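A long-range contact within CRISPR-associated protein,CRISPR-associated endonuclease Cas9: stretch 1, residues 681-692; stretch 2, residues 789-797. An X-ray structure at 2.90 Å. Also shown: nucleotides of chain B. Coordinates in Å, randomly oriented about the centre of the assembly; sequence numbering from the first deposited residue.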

# COMPACT_ATOMS: atom_id res chain seq x y z
N ILE A 681 12.00 29.00 -23.03
CA ILE A 681 13.15 28.67 -22.20
C ILE A 681 12.69 27.97 -20.92
O ILE A 681 13.31 27.00 -20.47
CB ILE A 681 13.97 29.94 -21.90
CG1 ILE A 681 14.55 30.50 -23.20
CG2 ILE A 681 15.08 29.64 -20.90
CD1 ILE A 681 15.31 31.79 -23.03
N ASP A 682 11.59 28.43 -20.33
CA ASP A 682 11.02 27.81 -19.14
C ASP A 682 10.49 26.40 -19.40
O ASP A 682 10.05 25.74 -18.45
CB ASP A 682 9.91 28.70 -18.57
CG ASP A 682 10.45 29.95 -17.91
OD1 ASP A 682 11.69 30.05 -17.75
OD2 ASP A 682 9.65 30.83 -17.54
N LYS A 683 10.50 25.93 -20.65
CA LYS A 683 10.10 24.57 -20.97
C LYS A 683 11.30 23.66 -21.20
O LYS A 683 11.13 22.54 -21.69
CB LYS A 683 9.19 24.55 -22.19
CG LYS A 683 7.88 25.29 -22.00
CD LYS A 683 7.03 25.28 -23.27
CE LYS A 683 5.75 26.08 -23.08
NZ LYS A 683 4.93 26.11 -24.31
N ALA A 684 12.50 24.12 -20.86
CA ALA A 684 13.70 23.31 -21.03
C ALA A 684 13.60 22.03 -20.21
O ALA A 684 13.06 22.02 -19.10
CB ALA A 684 14.94 24.11 -20.61
N SER A 685 14.14 20.94 -20.77
CA SER A 685 14.00 19.62 -20.18
C SER A 685 14.97 19.37 -19.02
O SER A 685 14.89 18.31 -18.40
CB SER A 685 14.20 18.55 -21.26
OG SER A 685 15.36 18.81 -22.03
N SER A 686 15.87 20.31 -18.72
CA SER A 686 16.79 20.13 -17.61
C SER A 686 17.13 21.49 -17.02
O SER A 686 17.00 22.52 -17.68
CB SER A 686 18.08 19.42 -18.05
OG SER A 686 18.91 20.28 -18.80
N GLU A 687 17.56 21.47 -15.76
CA GLU A 687 17.93 22.72 -15.10
C GLU A 687 19.22 23.29 -15.68
O GLU A 687 19.37 24.51 -15.79
CB GLU A 687 18.07 22.50 -13.60
CG GLU A 687 16.87 21.83 -12.95
CD GLU A 687 16.99 21.77 -11.44
OE1 GLU A 687 18.01 22.27 -10.91
OE2 GLU A 687 16.09 21.22 -10.78
N ALA A 688 20.16 22.42 -16.05
CA ALA A 688 21.41 22.89 -16.63
C ALA A 688 21.16 23.62 -17.95
O ALA A 688 21.80 24.63 -18.24
CB ALA A 688 22.37 21.72 -16.84
N LEU A 689 20.22 23.11 -18.76
CA LEU A 689 19.88 23.80 -19.99
C LEU A 689 19.25 25.16 -19.70
O LEU A 689 19.52 26.14 -20.40
CB LEU A 689 18.93 22.94 -20.83
CG LEU A 689 18.41 23.54 -22.14
CD1 LEU A 689 19.56 24.00 -23.02
CD2 LEU A 689 17.54 22.54 -22.87
N TRP A 690 18.43 25.23 -18.65
CA TRP A 690 17.79 26.49 -18.28
C TRP A 690 18.83 27.52 -17.87
O TRP A 690 18.72 28.70 -18.22
CB TRP A 690 16.79 26.25 -17.16
CG TRP A 690 15.86 27.39 -16.94
CD1 TRP A 690 14.71 27.65 -17.62
CD2 TRP A 690 15.99 28.42 -15.96
NE1 TRP A 690 14.12 28.79 -17.14
CE2 TRP A 690 14.89 29.28 -16.12
CE3 TRP A 690 16.94 28.71 -14.98
CZ2 TRP A 690 14.70 30.41 -15.32
CZ3 TRP A 690 16.75 29.83 -14.18
CH2 TRP A 690 15.64 30.67 -14.36
N CYS A 691 19.85 27.10 -17.12
CA CYS A 691 20.88 28.03 -16.69
C CYS A 691 21.72 28.51 -17.86
O CYS A 691 22.08 29.69 -17.93
CB CYS A 691 21.77 27.37 -15.64
SG CYS A 691 20.91 26.87 -14.15
N ALA A 692 22.02 27.62 -18.80
CA ALA A 692 22.80 28.02 -19.97
C ALA A 692 22.03 29.01 -20.83
O ALA A 692 22.60 29.96 -21.36
CB ALA A 692 23.19 26.79 -20.79
P U B 63 24.57 27.33 -11.10
OP1 U B 63 25.82 28.03 -11.48
OP2 U B 63 23.26 28.02 -11.18
O5' U B 63 24.48 25.98 -11.94
C5' U B 63 23.35 25.12 -11.84
C4' U B 63 23.33 24.06 -12.90
O4' U B 63 23.39 24.67 -14.22
C3' U B 63 24.48 23.05 -12.86
O3' U B 63 24.00 21.79 -13.30
C2' U B 63 25.44 23.61 -13.90
O2' U B 63 26.34 22.66 -14.44
C1' U B 63 24.47 24.12 -14.95
N1 U B 63 25.01 25.14 -15.85
C2 U B 63 25.31 24.73 -17.14
O2 U B 63 25.15 23.58 -17.52
N3 U B 63 25.80 25.72 -17.96
C4 U B 63 26.01 27.04 -17.63
O4 U B 63 26.46 27.81 -18.49
C5 U B 63 25.67 27.38 -16.29
C6 U B 63 25.19 26.45 -15.46
P U B 62 29.93 24.38 -8.63
OP1 U B 62 30.89 25.51 -8.55
OP2 U B 62 29.93 23.32 -7.59
O5' U B 62 28.47 24.99 -8.69
C5' U B 62 27.42 24.31 -9.37
C4' U B 62 26.09 24.91 -9.03
O4' U B 62 25.75 24.58 -7.66
C3' U B 62 26.03 26.43 -9.13
O3' U B 62 24.74 26.83 -9.58
C2' U B 62 26.24 26.88 -7.69
O2' U B 62 25.67 28.14 -7.39
C1' U B 62 25.58 25.76 -6.90
N1 U B 62 26.22 25.51 -5.59
C2 U B 62 25.54 25.83 -4.43
O2 U B 62 24.42 26.31 -4.42
N3 U B 62 26.22 25.56 -3.27
C4 U B 62 27.49 25.01 -3.15
O4 U B 62 27.97 24.83 -2.03
C5 U B 62 28.12 24.71 -4.40
C6 U B 62 27.48 24.97 -5.54
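Stretch 2 (789-797) KPQTMSMRQ

Stretch 2 begins with a type I turn, Lys789 to Thr792, and passes at Thr792, the N-cap, into a short helix, 793-796. It runs against stretch 1 in the opposite sense: Gln791 lies beside Glu687 (CA to CA 5.3 Å), whereas Arg796, further on, lies beside the earlier Asp682 (CA to CA 6.3 Å).

Arg796 covers the most surface. Its CA-to-CB bond points toward stretch 1, and its guanidinium lies flat on the Trp690 ring, centres 4.3 Å apart and planes at 11°. Arginine suits this place because its planar cation can stack on an aromatic face while its N-H groups remain free at the edge; there Arg796 NE gives a weak hydrogen bond to Asp682 O (3.4 Å). Arg796 CD sits over the five-membered ring of Trp690, 3.4 Å from its centroid, a CH-pi contact.

Trp690 offers a broad, flat surface, and its orientation is secured within stretch 1 by a hydrogen bond from Trp690 NE1 to Asp682 OD1 (2.8 Å). Further along the ring, Trp690 CH2 lies 4.2 Å from Pro790 CB, an apolar contact.

Gln791 packs through its aliphatic part: Gln791 CB is 3.8 Å from Trp690 CE3 and Gln791 CG 3.5 Å from Cys691 SG. Its amide lies near the RNA, with Gln791 NE2 3.4 Å from OP2 of U63.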

# COMPACT_ATOMS: atom_id res chain seq x y z
N LYS A 789 16.00 26.86 -5.81
CA LYS A 789 16.74 27.70 -6.74
C LYS A 789 15.88 28.02 -7.96
O LYS A 789 15.01 27.24 -8.33
CB LYS A 789 18.03 27.02 -7.18
CG LYS A 789 19.01 26.78 -6.04
CD LYS A 789 20.18 25.93 -6.47
CE LYS A 789 21.10 25.65 -5.30
NZ LYS A 789 22.21 24.73 -5.67
N PRO A 790 16.11 29.17 -8.61
CA PRO A 790 15.23 29.58 -9.72
C PRO A 790 15.17 28.57 -10.86
O PRO A 790 14.21 28.60 -11.64
CB PRO A 790 15.83 30.91 -10.18
CG PRO A 790 16.58 31.42 -9.00
CD PRO A 790 17.13 30.20 -8.32
N GLN A 791 16.15 27.69 -10.97
CA GLN A 791 16.16 26.69 -12.03
C GLN A 791 15.21 25.53 -11.76
O GLN A 791 14.85 24.82 -12.70
CB GLN A 791 17.58 26.18 -12.23
CG GLN A 791 18.61 27.03 -11.51
CD GLN A 791 19.61 26.20 -10.73
OE1 GLN A 791 19.68 24.99 -10.90
NE2 GLN A 791 20.38 26.86 -9.87
N THR A 792 14.79 25.33 -10.51
CA THR A 792 13.89 24.23 -10.19
C THR A 792 12.52 24.45 -10.83
O THR A 792 12.08 25.58 -11.04
CB THR A 792 13.74 24.09 -8.67
OG1 THR A 792 13.06 25.24 -8.14
CG2 THR A 792 15.10 23.98 -8.01
N MSE A 793 11.84 23.34 -11.14
CA MSE A 793 10.52 23.40 -11.77
C MSE A 793 9.52 24.14 -10.89
O MSE A 793 8.63 24.84 -11.39
CB MSE A 793 10.00 21.99 -12.07
CG MSE A 793 8.87 21.95 -13.10
SE MSE A 793 9.48 22.36 -14.91
CE MSE A 793 8.72 24.13 -15.16
N SER A 794 9.67 23.97 -9.58
CA SER A 794 8.79 24.65 -8.63
C SER A 794 8.82 26.16 -8.83
O SER A 794 7.78 26.82 -8.81
CB SER A 794 9.18 24.29 -7.20
OG SER A 794 9.08 22.89 -6.98
N MSE A 795 10.01 26.71 -9.05
CA MSE A 795 10.17 28.13 -9.31
C MSE A 795 9.62 28.54 -10.67
O MSE A 795 8.93 29.55 -10.79
CB MSE A 795 11.65 28.51 -9.21
CG MSE A 795 12.19 28.54 -7.79
SE MSE A 795 11.30 29.91 -6.73
CE MSE A 795 12.68 30.19 -5.38
N ARG A 796 9.94 27.75 -11.70
CA ARG A 796 9.52 28.11 -13.06
C ARG A 796 8.01 28.04 -13.22
O ARG A 796 7.44 28.81 -14.00
CB ARG A 796 10.21 27.20 -14.08
CG ARG A 796 11.69 26.95 -13.78
CD ARG A 796 12.55 26.92 -15.03
NE ARG A 796 12.27 25.78 -15.91
CZ ARG A 796 12.97 24.66 -15.91
NH1 ARG A 796 14.00 24.51 -15.09
NH2 ARG A 796 12.65 23.67 -16.75
N GLN A 797 7.35 27.14 -12.50
CA GLN A 797 5.90 27.05 -12.54
C GLN A 797 5.21 28.06 -11.63
O GLN A 797 3.98 28.12 -11.62
CB GLN A 797 5.45 25.64 -12.16
CG GLN A 797 5.86 24.56 -13.15
CD GLN A 797 4.98 24.53 -14.38
OE1 GLN A 797 3.85 24.04 -14.34
NE2 GLN A 797 5.50 25.04 -15.49